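Local atomic coordinates of putative ABC transporter, periplasmic binding protein, amino acid (Neisseria gonorrhoeae, PDB entry 2YJP), a protein that binds L-cysteine, probably as the periplasmic solute receptor of an ABC transporter, and carries zinc ions in the crystal. Residues A46-I51 / N247-N252; G63-F68 / D192-T197; A134-D139 / V243-A248; V149-K154 / P224-A229; L168-T173 / L209-A214. The protein carries 1 engineered substitution. All blocks are in the same frame, centred on the assembly; numbering follows the deposited sequence.

Contact 1 of 5, residues A46-I51 / N247-N252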
# COMPACT_ATOMS: atom_id res chain seq x y z
N ALA A 46 -14.61 -14.32 9.76
CA ALA A 46 -13.60 -13.94 10.77
C ALA A 46 -14.19 -12.81 11.59
O ALA A 46 -13.88 -11.65 11.37
CB ALA A 46 -12.34 -13.44 10.09
N THR A 47 -15.11 -13.15 12.48
CA THR A 47 -15.79 -12.16 13.30
C THR A 47 -14.90 -11.73 14.48
O THR A 47 -13.91 -12.40 14.83
CB THR A 47 -17.13 -12.72 13.87
OG1 THR A 47 -16.82 -13.83 14.73
CG2 THR A 47 -18.10 -13.19 12.79
N VAL A 48 -15.26 -10.63 15.12
CA VAL A 48 -14.62 -10.17 16.34
C VAL A 48 -14.53 -11.35 17.32
O VAL A 48 -13.45 -11.75 17.70
CB VAL A 48 -15.37 -8.94 16.94
CG1 VAL A 48 -15.04 -8.75 18.43
CG2 VAL A 48 -15.04 -7.67 16.09
N ALA A 49 -15.66 -11.94 17.69
CA ALA A 49 -15.67 -13.06 18.61
C ALA A 49 -14.76 -14.20 18.15
O ALA A 49 -14.01 -14.76 18.96
CB ALA A 49 -17.10 -13.55 18.90
N ALA A 50 -14.83 -14.56 16.87
CA ALA A 50 -14.04 -15.71 16.40
C ALA A 50 -12.54 -15.43 16.53
O ALA A 50 -11.78 -16.30 16.88
CB ALA A 50 -14.39 -16.07 14.98
N ILE A 51 -12.14 -14.20 16.24
CA ILE A 51 -10.76 -13.83 16.36
C ILE A 51 -10.31 -13.78 17.81
O ILE A 51 -9.18 -14.17 18.10
CB ILE A 51 -10.47 -12.51 15.63
CG1 ILE A 51 -10.58 -12.71 14.10
CG2 ILE A 51 -9.06 -11.98 16.02
CD1 ILE A 51 -10.84 -11.43 13.35
N ASN A 247 -18.30 -9.45 5.70
CA ASN A 247 -17.91 -9.56 7.09
C ASN A 247 -18.21 -8.27 7.85
O ASN A 247 -17.29 -7.56 8.23
CB ASN A 247 -16.44 -9.97 7.22
CG ASN A 247 -16.05 -10.33 8.66
OD1 ASN A 247 -16.89 -10.28 9.58
ND2 ASN A 247 -14.77 -10.72 8.87
N ALA A 248 -19.49 -7.99 8.10
CA ALA A 248 -19.91 -6.71 8.67
C ALA A 248 -19.49 -6.55 10.12
O ALA A 248 -19.28 -5.44 10.63
CB ALA A 248 -21.41 -6.56 8.57
N ASP A 249 -19.35 -7.68 10.80
CA ASP A 249 -18.93 -7.65 12.18
C ASP A 249 -17.51 -7.08 12.36
O ASP A 249 -17.31 -6.17 13.19
CB ASP A 249 -19.08 -9.03 12.82
CG ASP A 249 -18.86 -8.99 14.29
OD1 ASP A 249 -19.68 -8.40 15.04
OD2 ASP A 249 -17.85 -9.56 14.73
N LEU A 250 -16.55 -7.60 11.59
CA LEU A 250 -15.17 -7.12 11.65
C LEU A 250 -15.01 -5.73 11.01
O LEU A 250 -14.24 -4.88 11.51
CB LEU A 250 -14.20 -8.09 11.00
CG LEU A 250 -12.68 -7.82 11.28
CD1 LEU A 250 -12.27 -7.78 12.78
CD2 LEU A 250 -11.82 -8.81 10.52
N LEU A 251 -15.74 -5.53 9.90
CA LEU A 251 -15.83 -4.25 9.24
C LEU A 251 -16.25 -3.16 10.22
O LEU A 251 -15.60 -2.10 10.31
CB LEU A 251 -16.82 -4.32 8.06
CG LEU A 251 -16.95 -2.99 7.32
CD1 LEU A 251 -15.56 -2.61 6.61
CD2 LEU A 251 -18.14 -2.98 6.29
N ASN A 252 -17.36 -3.40 10.94
CA ASN A 252 -17.86 -2.40 11.85
C ASN A 252 -16.86 -2.06 12.99
O ASN A 252 -16.66 -0.88 13.33
CB ASN A 252 -19.21 -2.82 12.42
CG ASN A 252 -19.72 -1.83 13.41
OD1 ASN A 252 -19.81 -0.62 13.11
ND2 ASN A 252 -20.01 -2.29 14.59
O HOH W 1 -18.42 -11.12 16.94
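Two helix N-termini meet here, each with its own N-cap: Thr-47 stands before helix 48-54 at the start of the modelled chain, and Asn-247 before helix 248-264, in a protein of the bacterial solute-binding family 3. Thr-47 CA and Leu-250 CA are 5.3 Å apart, the closest backbone approach. The amide of Asn-247 works at both ends, ND2 across the contact and OD1 on its own helix. CG is anti to the backbone N (chi1 -170°). Asn-247 ND2 lies 2.8 Å from Ala-46 O in a nearly straight hydrogen bond, 173° at the hydrogen. The acceptor is in the amide plane, whereas the donor sits above the carbonyl plane of Ala-46. OD1 takes a weak capping bond from Leu-250 N. Thr-47 caps its own helix through OG1, which accepts from Ala-50 N. Asp-249 adds a bond from the second helix to the first: OD2 receives Val-48 N at 2.8 Å, met almost end-on to the C-O bond, and the Asp-249 and Val-48 side chains cross at about a right angle. As OD2 meets the first turn of helix 48-54, where backbone N-H groups point outward, its negative charge is probably stabilised there. Below this polar layer the packing is apolar. Leu-250 CD1 and CD2 both approach Ile-51 CD1, and Leu-250 also lies on Val-243 of strand 237-244, while Ala-46 and Ile-51 touch Asp-119. At the edge, one water donates to Asp-249 OD2 and accepts from Ala-49 N, at 3.0 Å from that nitrogen.

Contact 2 of 5, residues G63-F68 / D192-T197. With ZN (zinc ion), chain G; ZN (zinc ion), chain J; CYS (cysteine), chain D.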
# COMPACT_ATOMS: atom_id res chain seq x y z
N GLY A 63 5.78 -7.04 2.43
CA GLY A 63 7.11 -7.27 2.88
C GLY A 63 8.16 -6.35 2.27
O GLY A 63 9.33 -6.35 2.72
N ASP A 64 7.80 -5.60 1.22
CA ASP A 64 8.84 -4.90 0.45
C ASP A 64 8.33 -3.55 -0.07
O ASP A 64 8.66 -3.12 -1.15
CB ASP A 64 9.32 -5.75 -0.72
CG ASP A 64 8.18 -6.10 -1.72
OD1 ASP A 64 6.98 -5.84 -1.43
OD2 ASP A 64 8.52 -6.64 -2.82
N LYS A 65 7.48 -2.90 0.72
CA LYS A 65 6.98 -1.61 0.34
C LYS A 65 7.30 -0.56 1.43
O LYS A 65 6.40 0.14 1.94
CB LYS A 65 5.47 -1.68 0.04
CG LYS A 65 4.98 -0.50 -0.81
CD LYS A 65 3.43 -0.37 -0.84
CE LYS A 65 3.03 0.78 -1.68
NZ LYS A 65 1.57 1.07 -1.79
N PRO A 66 8.58 -0.43 1.77
CA PRO A 66 8.86 0.58 2.77
C PRO A 66 8.52 1.97 2.17
O PRO A 66 8.75 2.22 0.99
CB PRO A 66 10.37 0.46 2.99
CG PRO A 66 10.91 -0.03 1.65
CD PRO A 66 9.78 -0.88 1.05
N PRO A 67 8.01 2.90 2.99
CA PRO A 67 7.85 2.84 4.43
C PRO A 67 6.49 2.38 4.93
O PRO A 67 6.18 2.63 6.11
CB PRO A 67 8.00 4.30 4.83
CG PRO A 67 7.35 5.05 3.62
CD PRO A 67 7.76 4.25 2.43
N PHE A 68 5.70 1.72 4.09
CA PHE A 68 4.35 1.32 4.48
C PHE A 68 4.26 -0.06 5.13
O PHE A 68 3.54 -0.25 6.13
CB PHE A 68 3.43 1.45 3.24
CG PHE A 68 3.49 2.83 2.66
CD1 PHE A 68 2.88 3.88 3.32
CD2 PHE A 68 4.23 3.11 1.53
CE1 PHE A 68 2.94 5.18 2.86
CE2 PHE A 68 4.33 4.41 1.04
CZ PHE A 68 3.66 5.47 1.76
N ASP A 192 5.67 -9.69 -10.00
CA ASP A 192 4.87 -9.97 -8.76
C ASP A 192 5.22 -9.08 -7.55
O ASP A 192 4.35 -8.61 -6.86
CB ASP A 192 5.02 -11.43 -8.36
CG ASP A 192 4.27 -12.41 -9.30
OD1 ASP A 192 3.69 -11.92 -10.26
OD2 ASP A 192 4.20 -13.67 -9.07
N GLN A 193 6.52 -8.83 -7.33
CA GLN A 193 7.04 -8.21 -6.15
C GLN A 193 7.62 -6.82 -6.41
O GLN A 193 8.18 -6.59 -7.52
CB GLN A 193 8.18 -9.09 -5.63
CG GLN A 193 7.76 -10.50 -5.41
CD GLN A 193 8.90 -11.32 -4.72
OE1 GLN A 193 9.48 -10.88 -3.73
NE2 GLN A 193 9.20 -12.50 -5.26
N ASN A 194 7.59 -5.94 -5.40
CA ASN A 194 8.18 -4.62 -5.59
C ASN A 194 9.67 -4.66 -5.85
O ASN A 194 10.13 -3.95 -6.70
CB ASN A 194 7.84 -3.61 -4.44
CG ASN A 194 6.34 -3.22 -4.45
OD1 ASN A 194 5.85 -2.70 -5.46
ND2 ASN A 194 5.60 -3.55 -3.36
N THR A 195 10.41 -5.44 -5.07
CA THR A 195 11.86 -5.55 -5.21
C THR A 195 12.23 -5.95 -6.63
O THR A 195 13.07 -5.31 -7.23
CB THR A 195 12.42 -6.58 -4.21
OG1 THR A 195 12.12 -6.11 -2.89
CG2 THR A 195 13.98 -6.67 -4.35
N GLU A 196 11.57 -6.95 -7.20
CA GLU A 196 11.81 -7.30 -8.61
C GLU A 196 11.55 -6.12 -9.52
O GLU A 196 12.36 -5.85 -10.43
CB GLU A 196 10.92 -8.43 -9.11
CG GLU A 196 11.16 -9.80 -8.56
CD GLU A 196 10.01 -10.76 -9.01
OE1 GLU A 196 8.77 -10.39 -8.89
OE2 GLU A 196 10.36 -11.88 -9.48
N THR A 197 10.44 -5.42 -9.29
CA THR A 197 10.03 -4.34 -10.19
C THR A 197 11.06 -3.18 -10.21
O THR A 197 11.48 -2.71 -11.27
CB THR A 197 8.64 -3.82 -9.81
OG1 THR A 197 7.73 -4.93 -9.74
CG2 THR A 197 8.13 -2.82 -10.88
ZN ZN G . 4.23 -14.18 -7.14
ZN ZN J . 9.14 -13.16 -10.28
N CYS D . -1.89 1.17 -3.00
CA CYS D . -1.78 0.64 -4.38
C CYS D . -2.76 -0.52 -4.57
O CYS D . -3.54 -0.83 -3.62
CB CYS D . -0.38 0.15 -4.69
SG CYS D . 0.25 -1.11 -3.56
OXT CYS D . -2.77 -1.10 -5.66
O HOH W 2 5.57 -7.40 -3.01
O HOH W 3 9.41 -8.98 -2.06
O HOH W 4 7.20 -12.03 -11.21
O HOH W 5 10.65 -13.98 -12.06
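Segment 63-68 is mostly loop, with a weakly bonded strand at about 64-65, and passes the first turn of helix 194-202; Asp-64 CA lies 6.1 Å from Asn-194 CA, the nearest backbone approach. Phe-68 N bonds back to Lys-65 O, and the peptide before Pro-67 is cis. Asp-64 points its side chain at the helix start: CG lies between the backbone N and carbonyl carbon (chi1 61°), which brings OD2 over the N-H groups of the first turn. Thr-195 N gives OD2 a hydrogen bond of 3.2 Å from above the carboxylate plane, and Asn-194 N a weak, bent one. Asp-64 OD1 accepts from Asn-194 ND2 at 3.3 Å, also out of that plane, with carboxylate and amide planes 48° apart. The Asp-64 charge is probably stabilised by the N-terminus of helix 194-202. Water joins in, donating to OD1 at 2.6 Å from that oxygen. Lys-65 lays CB and CG beside Asn-194 ND2, then extends away until NZ is 3.1 Å from the SG of the bound cysteine; NZ also bonds to Asn-124 and forms a salt bridge with Asp-212. Asp-192 OD2 binds a zinc ion at 2.0 Å together with Glu-105, and Glu-196 OE2 binds another. Asn-194 OD1 accepts from His-211 of strand 208-212, its side chain touches Asn-170 of strand 166-170, and Phe-68 lies against Ala-214 of helix 213-222.

Contact 3 of 5, residues A134-D139 / V243-A248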
# COMPACT_ATOMS: atom_id res chain seq x y z
N ALA A 134 -15.33 -7.04 -4.68
CA ALA A 134 -14.75 -8.30 -4.25
C ALA A 134 -14.53 -8.38 -2.75
O ALA A 134 -14.54 -9.50 -2.19
CB ALA A 134 -13.48 -8.55 -5.02
N VAL A 135 -14.32 -7.21 -2.11
CA VAL A 135 -14.02 -7.15 -0.66
C VAL A 135 -14.72 -5.94 0.05
O VAL A 135 -15.20 -5.02 -0.61
CB VAL A 135 -12.45 -7.09 -0.37
CG1 VAL A 135 -11.64 -8.26 -1.13
CG2 VAL A 135 -11.86 -5.66 -0.66
N ASP A 136 -14.77 -5.92 1.39
CA ASP A 136 -15.30 -4.72 2.02
C ASP A 136 -14.19 -3.87 2.62
O ASP A 136 -13.36 -4.35 3.44
CB ASP A 136 -16.37 -5.02 3.07
CG ASP A 136 -17.71 -5.53 2.48
OD1 ASP A 136 -18.24 -4.99 1.47
OD2 ASP A 136 -18.29 -6.46 3.10
N PHE A 137 -14.20 -2.59 2.25
CA PHE A 137 -13.24 -1.61 2.76
C PHE A 137 -13.76 -0.90 3.98
O PHE A 137 -14.89 -0.37 3.96
CB PHE A 137 -12.93 -0.58 1.69
CG PHE A 137 -12.04 -1.11 0.59
CD1 PHE A 137 -10.64 -1.20 0.77
CD2 PHE A 137 -12.59 -1.51 -0.65
CE1 PHE A 137 -9.82 -1.66 -0.27
CE2 PHE A 137 -11.78 -1.97 -1.67
CZ PHE A 137 -10.39 -2.05 -1.50
N ALA A 138 -12.96 -0.89 5.05
CA ALA A 138 -13.25 -0.01 6.20
C ALA A 138 -12.90 1.43 5.91
O ALA A 138 -12.41 1.73 4.85
CB ALA A 138 -12.49 -0.48 7.42
N ASP A 139 -13.14 2.32 6.86
CA ASP A 139 -12.71 3.70 6.79
C ASP A 139 -11.28 3.85 6.37
O ASP A 139 -10.42 3.25 7.00
CB ASP A 139 -12.77 4.34 8.17
CG ASP A 139 -14.16 4.69 8.59
OD1 ASP A 139 -15.13 4.34 7.85
OD2 ASP A 139 -14.27 5.30 9.67
N VAL A 243 -11.74 -6.20 4.65
CA VAL A 243 -12.14 -7.49 5.21
C VAL A 243 -12.86 -8.26 4.12
O VAL A 243 -13.20 -7.68 3.09
CB VAL A 243 -13.05 -7.35 6.43
CG1 VAL A 243 -12.33 -6.64 7.55
CG2 VAL A 243 -14.38 -6.63 6.06
N GLN A 244 -13.08 -9.55 4.36
CA GLN A 244 -13.88 -10.42 3.48
C GLN A 244 -15.22 -9.78 3.22
O GLN A 244 -15.84 -9.25 4.15
CB GLN A 244 -14.09 -11.79 4.11
CG GLN A 244 -14.62 -12.87 3.21
CD GLN A 244 -14.70 -14.23 3.94
OE1 GLN A 244 -15.60 -14.45 4.73
NE2 GLN A 244 -13.74 -15.14 3.68
N LYS A 245 -15.69 -9.87 1.97
CA LYS A 245 -16.97 -9.38 1.55
C LYS A 245 -18.07 -9.97 2.40
O LYS A 245 -18.14 -11.18 2.53
CB LYS A 245 -17.21 -9.79 0.07
CG LYS A 245 -18.52 -9.23 -0.49
CD LYS A 245 -18.31 -7.74 -0.72
CE LYS A 245 -19.01 -7.24 -1.92
NZ LYS A 245 -20.09 -6.27 -1.82
N GLY A 246 -18.91 -9.12 2.98
CA GLY A 246 -19.93 -9.60 3.90
C GLY A 246 -19.56 -9.69 5.36
O GLY A 246 -20.43 -9.95 6.21
N ASN A 247 -18.30 -9.45 5.70
CA ASN A 247 -17.91 -9.56 7.09
C ASN A 247 -18.21 -8.27 7.85
O ASN A 247 -17.29 -7.56 8.23
CB ASN A 247 -16.44 -9.97 7.22
CG ASN A 247 -16.05 -10.33 8.66
OD1 ASN A 247 -16.89 -10.28 9.58
ND2 ASN A 247 -14.77 -10.72 8.87
N ALA A 248 -19.49 -7.99 8.10
CA ALA A 248 -19.91 -6.71 8.67
C ALA A 248 -19.49 -6.55 10.12
O ALA A 248 -19.28 -5.44 10.63
CB ALA A 248 -21.41 -6.56 8.57
O HOH W 6 -14.11 -11.12 0.02
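Asp-136 and Val-243 form the firm part of this contact, an antiparallel hydrogen-bonded pair between strand 135-137 and the end of strand 237-244. Asp-136 N reaches Val-243 O at 2.9 Å, and Val-243 N returns a bond of 2.7 Å to Asp-136 O. Both side chains project from one face of the sheet, where Val-243 CG2 lies 3.9 Å from Asp-136 CB; Val-243 also packs on Leu-250 of helix 248-264. Val-135 turns toward Val-110 and Val-113 of helix 109-114.

Toward solvent the strands part into the type II turn Gln-244 to Asn-247. There Ala-134 O and Lys-245 N are joined through a water, 2.8 Å from each. Exposed Lys-245 has CB near Ala-134 O and then bends, so that its CD comes 3.5 Å from Asp-136 OD1, the two side chains crossing at about a right angle. Its ammonium makes a long salt bridge, NZ to OD1 at 4.0 Å. Asp-136 OD2 accepts from Gly-246 N at 2.7 Å, the donor 35° above the carboxylate plane. Gly-246 has a positive phi of 90°, as the turn requires at that place.

Asp-136 is held twice, by its backbone to Val-243 of the neighbouring strand and by its carboxylate to the turn. The short bond from the Gly-246 N-H to the carboxylate probably fixes the turn more firmly than the distant lysine charge.

Contact 4 of 5, residues V149-K154 / P224-A229. With EDO (1,2-ethanediol), chain K.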
# COMPACT_ATOMS: atom_id res chain seq x y z
N VAL A 149 8.31 7.07 -12.17
CA VAL A 149 9.73 7.35 -11.91
C VAL A 149 10.59 6.86 -13.09
O VAL A 149 10.25 5.82 -13.72
CB VAL A 149 10.22 6.76 -10.59
CG1 VAL A 149 10.28 5.15 -10.60
CG2 VAL A 149 11.57 7.38 -10.20
N SER A 150 11.67 7.63 -13.39
CA SER A 150 12.54 7.34 -14.51
C SER A 150 13.95 7.84 -14.25
O SER A 150 14.17 8.72 -13.40
CB SER A 150 11.97 8.01 -15.79
OG SER A 150 11.80 9.44 -15.59
N PRO A 151 14.94 7.32 -14.99
CA PRO A 151 16.30 7.84 -14.71
C PRO A 151 16.42 9.35 -15.02
O PRO A 151 15.83 9.82 -16.01
CB PRO A 151 17.22 6.99 -15.65
CG PRO A 151 16.31 6.38 -16.68
CD PRO A 151 14.95 6.26 -16.01
N LYS A 152 17.16 10.09 -14.18
CA LYS A 152 17.44 11.51 -14.42
C LYS A 152 18.09 11.79 -15.78
O LYS A 152 18.00 12.92 -16.29
CB LYS A 152 18.32 12.09 -13.31
CG LYS A 152 17.59 12.12 -11.91
CD LYS A 152 18.47 12.80 -10.86
CE LYS A 152 17.70 12.86 -9.60
NZ LYS A 152 18.52 13.41 -8.55
N ASN A 153 18.77 10.80 -16.35
CA ASN A 153 19.42 11.06 -17.64
C ASN A 153 18.50 10.85 -18.84
O ASN A 153 18.86 11.17 -19.95
CB ASN A 153 20.80 10.36 -17.77
CG ASN A 153 20.70 8.82 -17.84
OD1 ASN A 153 19.63 8.20 -17.87
ND2 ASN A 153 21.85 8.20 -17.83
N LYS A 154 17.29 10.37 -18.60
CA LYS A 154 16.31 10.16 -19.67
C LYS A 154 14.91 10.26 -19.01
O LYS A 154 14.17 9.25 -18.92
CB LYS A 154 16.57 8.76 -20.28
CG LYS A 154 15.91 8.43 -21.63
CD LYS A 154 16.34 9.35 -22.82
CE LYS A 154 16.13 8.70 -24.22
NZ LYS A 154 16.85 9.54 -25.26
N PRO A 224 19.21 8.10 -6.06
CA PRO A 224 19.19 9.44 -6.62
C PRO A 224 19.55 9.56 -8.11
O PRO A 224 19.53 10.64 -8.63
CB PRO A 224 20.14 10.22 -5.71
CG PRO A 224 21.17 9.15 -5.31
CD PRO A 224 20.35 7.90 -5.13
N ASN A 225 19.82 8.47 -8.81
CA ASN A 225 19.90 8.56 -10.27
C ASN A 225 18.53 8.52 -10.94
O ASN A 225 18.39 8.59 -12.19
CB ASN A 225 20.85 7.49 -10.83
CG ASN A 225 22.33 7.83 -10.58
OD1 ASN A 225 22.69 8.98 -10.33
ND2 ASN A 225 23.17 6.85 -10.69
N PHE A 226 17.49 8.40 -10.10
CA PHE A 226 16.12 8.44 -10.54
C PHE A 226 15.36 9.64 -10.01
O PHE A 226 15.68 10.15 -8.91
CB PHE A 226 15.44 7.13 -10.18
CG PHE A 226 16.09 5.95 -10.87
CD1 PHE A 226 15.67 5.57 -12.15
CD2 PHE A 226 17.17 5.30 -10.26
CE1 PHE A 226 16.31 4.52 -12.83
CE2 PHE A 226 17.84 4.24 -10.92
CZ PHE A 226 17.41 3.82 -12.22
N GLU A 227 14.41 10.12 -10.80
CA GLU A 227 13.50 11.15 -10.29
C GLU A 227 12.05 10.80 -10.61
O GLU A 227 11.74 10.13 -11.63
CB GLU A 227 13.86 12.55 -10.83
CG GLU A 227 13.71 12.74 -12.34
CD GLU A 227 14.20 14.11 -12.81
OE1 GLU A 227 14.88 14.85 -12.08
OE2 GLU A 227 13.98 14.49 -13.95
N VAL A 228 11.17 11.27 -9.72
CA VAL A 228 9.74 11.11 -9.98
C VAL A 228 9.28 12.29 -10.89
O VAL A 228 8.74 13.30 -10.44
CB VAL A 228 8.96 10.94 -8.69
CG1 VAL A 228 7.52 10.52 -9.04
CG2 VAL A 228 9.69 9.88 -7.73
N ALA A 229 9.55 12.14 -12.18
CA ALA A 229 9.35 13.25 -13.15
C ALA A 229 7.91 13.46 -13.56
O ALA A 229 7.59 14.51 -14.10
CB ALA A 229 10.23 13.08 -14.35
C1 EDO K . 22.16 1.62 -12.17
O1 EDO K . 20.83 1.85 -12.73
C2 EDO K . 22.89 2.96 -12.06
O2 EDO K . 22.00 4.09 -11.89
O HOH W 7 16.35 14.54 -15.07
O HOH W 8 20.39 8.78 -14.39
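Asn-225 O accepts two hydrogen bonds: Lys-152 N donates to it directly at 2.8 Å, and a water bonded to Asn-153 N donates to it as well, while Pro-151 CA adds a CH···O contact. These bonds close the end of an antiparallel ladder between strands 149-151 and 226-228, whose axes approach to 4.6 Å at 148°. Its centre is the hydrogen-bonded pair Ser-150 and Glu-227. Glu-227 N meets Ser-150 O at 3.0 Å, nearly end-on to the carbonyl, and Ser-150 N bonds Glu-227 O in return. Phe-226 brings its CD1 to 3.4 Å from Pro-151 N, its ring and the proline crossing at a slant, with Pro-151 CB near CE1. With CG1 at chi1 69°, Val-149 CG2 falls anti to the backbone N; this methyl sits 3.1 Å from Glu-227 O and fits between Phe-226 CB and Val-228 CG2. Across the exposed side Lys-152 extends fully along the opposite segment. Its CG passes Glu-227 OE1, and its NZ ends in a weak bond of 2.9 Å to Pro-224 O; water also links Lys-152 O with Glu-227 OE2. Ethanediol, probably from the crystallisation liquor, accepts from Asn-225 ND2.

Ser-150 OG bonds Ile-156 N. Val-149 and Val-228 lie on Leu-216 of helix 213-222, Phe-226 meets Trp-219 of that helix and Leu-201 of helix 194-202, and Val-149 pairs with Leu-209 of strand 208-212.

Contact 5 of 5, residues L168-T173 / L209-A214. With CYS (cysteine), chain D.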
# COMPACT_ATOMS: atom_id res chain seq x y z
N LEU A 168 7.47 -0.36 -16.48
CA LEU A 168 7.42 -1.37 -15.41
C LEU A 168 6.29 -1.09 -14.40
O LEU A 168 6.07 0.07 -13.98
CB LEU A 168 8.75 -1.39 -14.66
CG LEU A 168 9.91 -1.74 -15.58
CD1 LEU A 168 11.27 -1.49 -14.97
CD2 LEU A 168 9.80 -3.19 -15.94
N VAL A 169 5.56 -2.14 -14.03
CA VAL A 169 4.62 -2.00 -12.96
C VAL A 169 4.67 -3.28 -12.09
O VAL A 169 4.98 -4.39 -12.61
CB VAL A 169 3.13 -1.84 -13.47
CG1 VAL A 169 2.91 -0.49 -14.12
CG2 VAL A 169 2.68 -3.02 -14.40
N ASN A 170 4.32 -3.10 -10.81
CA ASN A 170 4.11 -4.22 -9.91
C ASN A 170 2.74 -4.80 -10.28
O ASN A 170 1.75 -4.05 -10.31
CB ASN A 170 4.23 -3.75 -8.47
CG ASN A 170 3.93 -4.82 -7.42
OD1 ASN A 170 3.40 -4.57 -6.45
ND2 ASN A 170 4.34 -5.97 -7.59
N LYS A 171 2.72 -6.09 -10.64
CA LYS A 171 1.49 -6.72 -11.02
C LYS A 171 0.39 -6.54 -9.94
O LYS A 171 0.65 -6.75 -8.74
CB LYS A 171 1.73 -8.22 -11.37
CG LYS A 171 0.44 -8.97 -11.73
CD LYS A 171 0.68 -10.37 -12.38
CE LYS A 171 -0.59 -11.24 -12.32
NZ LYS A 171 -0.31 -12.74 -12.56
N GLY A 172 -0.82 -6.19 -10.38
CA GLY A 172 -2.03 -6.20 -9.54
C GLY A 172 -2.17 -4.88 -8.74
O GLY A 172 -2.93 -4.83 -7.80
N THR A 173 -1.37 -3.87 -9.09
CA THR A 173 -1.48 -2.58 -8.45
C THR A 173 -2.43 -1.66 -9.22
O THR A 173 -2.85 -1.94 -10.35
CB THR A 173 -0.10 -1.86 -8.31
OG1 THR A 173 0.53 -1.70 -9.58
CG2 THR A 173 0.84 -2.62 -7.33
N LEU A 209 8.92 3.44 -14.38
CA LEU A 209 8.15 2.58 -13.53
C LEU A 209 7.05 3.40 -12.88
O LEU A 209 7.30 4.47 -12.34
CB LEU A 209 9.08 1.95 -12.49
CG LEU A 209 8.51 0.99 -11.46
CD1 LEU A 209 9.62 0.24 -10.70
CD2 LEU A 209 7.55 1.73 -10.44
N ALA A 210 5.83 2.90 -12.95
CA ALA A 210 4.70 3.60 -12.38
C ALA A 210 4.20 2.90 -11.11
O ALA A 210 4.17 1.66 -11.06
CB ALA A 210 3.59 3.69 -13.40
N HIS A 211 3.80 3.70 -10.12
CA HIS A 211 3.35 3.19 -8.80
C HIS A 211 2.77 4.36 -7.99
O HIS A 211 2.72 5.50 -8.48
CB HIS A 211 4.57 2.63 -8.00
CG HIS A 211 4.26 1.41 -7.20
ND1 HIS A 211 3.16 1.31 -6.38
CD2 HIS A 211 4.92 0.23 -7.09
CE1 HIS A 211 3.15 0.13 -5.79
NE2 HIS A 211 4.21 -0.55 -6.21
N ASP A 212 2.38 4.08 -6.73
CA ASP A 212 1.92 5.10 -5.79
C ASP A 212 3.01 6.15 -5.72
O ASP A 212 4.17 5.80 -5.54
CB ASP A 212 1.68 4.48 -4.36
CG ASP A 212 0.40 3.64 -4.28
OD1 ASP A 212 -0.35 3.62 -5.29
OD2 ASP A 212 0.12 2.98 -3.19
N ASN A 213 2.68 7.43 -5.82
CA ASN A 213 3.77 8.44 -5.81
C ASN A 213 4.57 8.49 -4.50
O ASN A 213 5.81 8.68 -4.53
CB ASN A 213 3.33 9.85 -6.26
CG ASN A 213 2.15 10.45 -5.42
OD1 ASN A 213 1.85 10.03 -4.28
ND2 ASN A 213 1.51 11.48 -6.00
N ALA A 214 3.88 8.31 -3.38
CA ALA A 214 4.53 8.29 -2.10
C ALA A 214 5.58 7.18 -2.05
O ALA A 214 6.63 7.36 -1.50
CB ALA A 214 3.45 8.07 -0.96
N CYS D . -1.89 1.17 -3.00
CA CYS D . -1.78 0.64 -4.38
C CYS D . -2.76 -0.52 -4.57
O CYS D . -3.54 -0.83 -3.62
CB CYS D . -0.38 0.15 -4.69
SG CYS D . 0.25 -1.11 -3.56
OXT CYS D . -2.77 -1.10 -5.66
O HOH W 9 3.05 -0.51 -9.96
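At the cysteine pocket of the type II periplasmic binding protein fold, two neighbouring parallel strands, 166-170 and 208-212, deliver Thr-173, His-211 and Asp-212 to the ligand. Thr-173 CG2 touches His-211 CE1 at 3.9 Å, their side chains crossing at about a right angle. Around the imidazole the ligand SG lies in the ring plane at the edge, and the ligand CB is 3.7 Å from His-211 CE1. Asp-212 OD2, which Lys-65 also engages, accepts from the ligand amino nitrogen at 2.7 Å.

One shell out, the imidazole is fixed at both nitrogens. ND1 accepts from Asp-212 N, 7° out of the ring plane, and NE2 is held by Asn-194. Asn-170 lies obliquely beside the ring, its CB 3.9 Å from His-211 NE2 and its amide 28° from the ring plane; its ND2 bonds Phe-191 O.

Further back, the direct hydrogen bond between the two segments is Ala-210 N to Leu-168 O at 3.0 Å, met nearly head-on, and Leu-168 also bonds Ala-208. Leu-168 and Leu-209 pack CB to CB on the same face. The type II turn Asn-170 to Thr-173 is closed by Thr-173 OG1 donating to Asn-170 O. A water replaces the next rung: it accepts from Asn-170 N and donates to Thr-173 OG1 and to Ala-210 O, 2.7 Å from the last.

In the fold
From the N terminus, contact 1 closes the longest loop, joining helix 48-54 to helix 248-264, and contacts 2, 4 and 5 nest inside it. Contact 3 ends on the same stretch as contact 1, sharing Asn-247 and Ala-248, and Leu-251 packs against Ala-138 between them. Contact 2, opening at 63-68, crosses contacts 3, 4 and 5. Contact 4 nests inside contact 3, and contact 5 inside contact 4. Contacts 3, 4 and 5 lie on one mixed sheet, in which strands 142-151 and 208-212, of contacts 4 and 5, are neighbours. Contacts 2 and 5 meet at the ligand, far from contact 1.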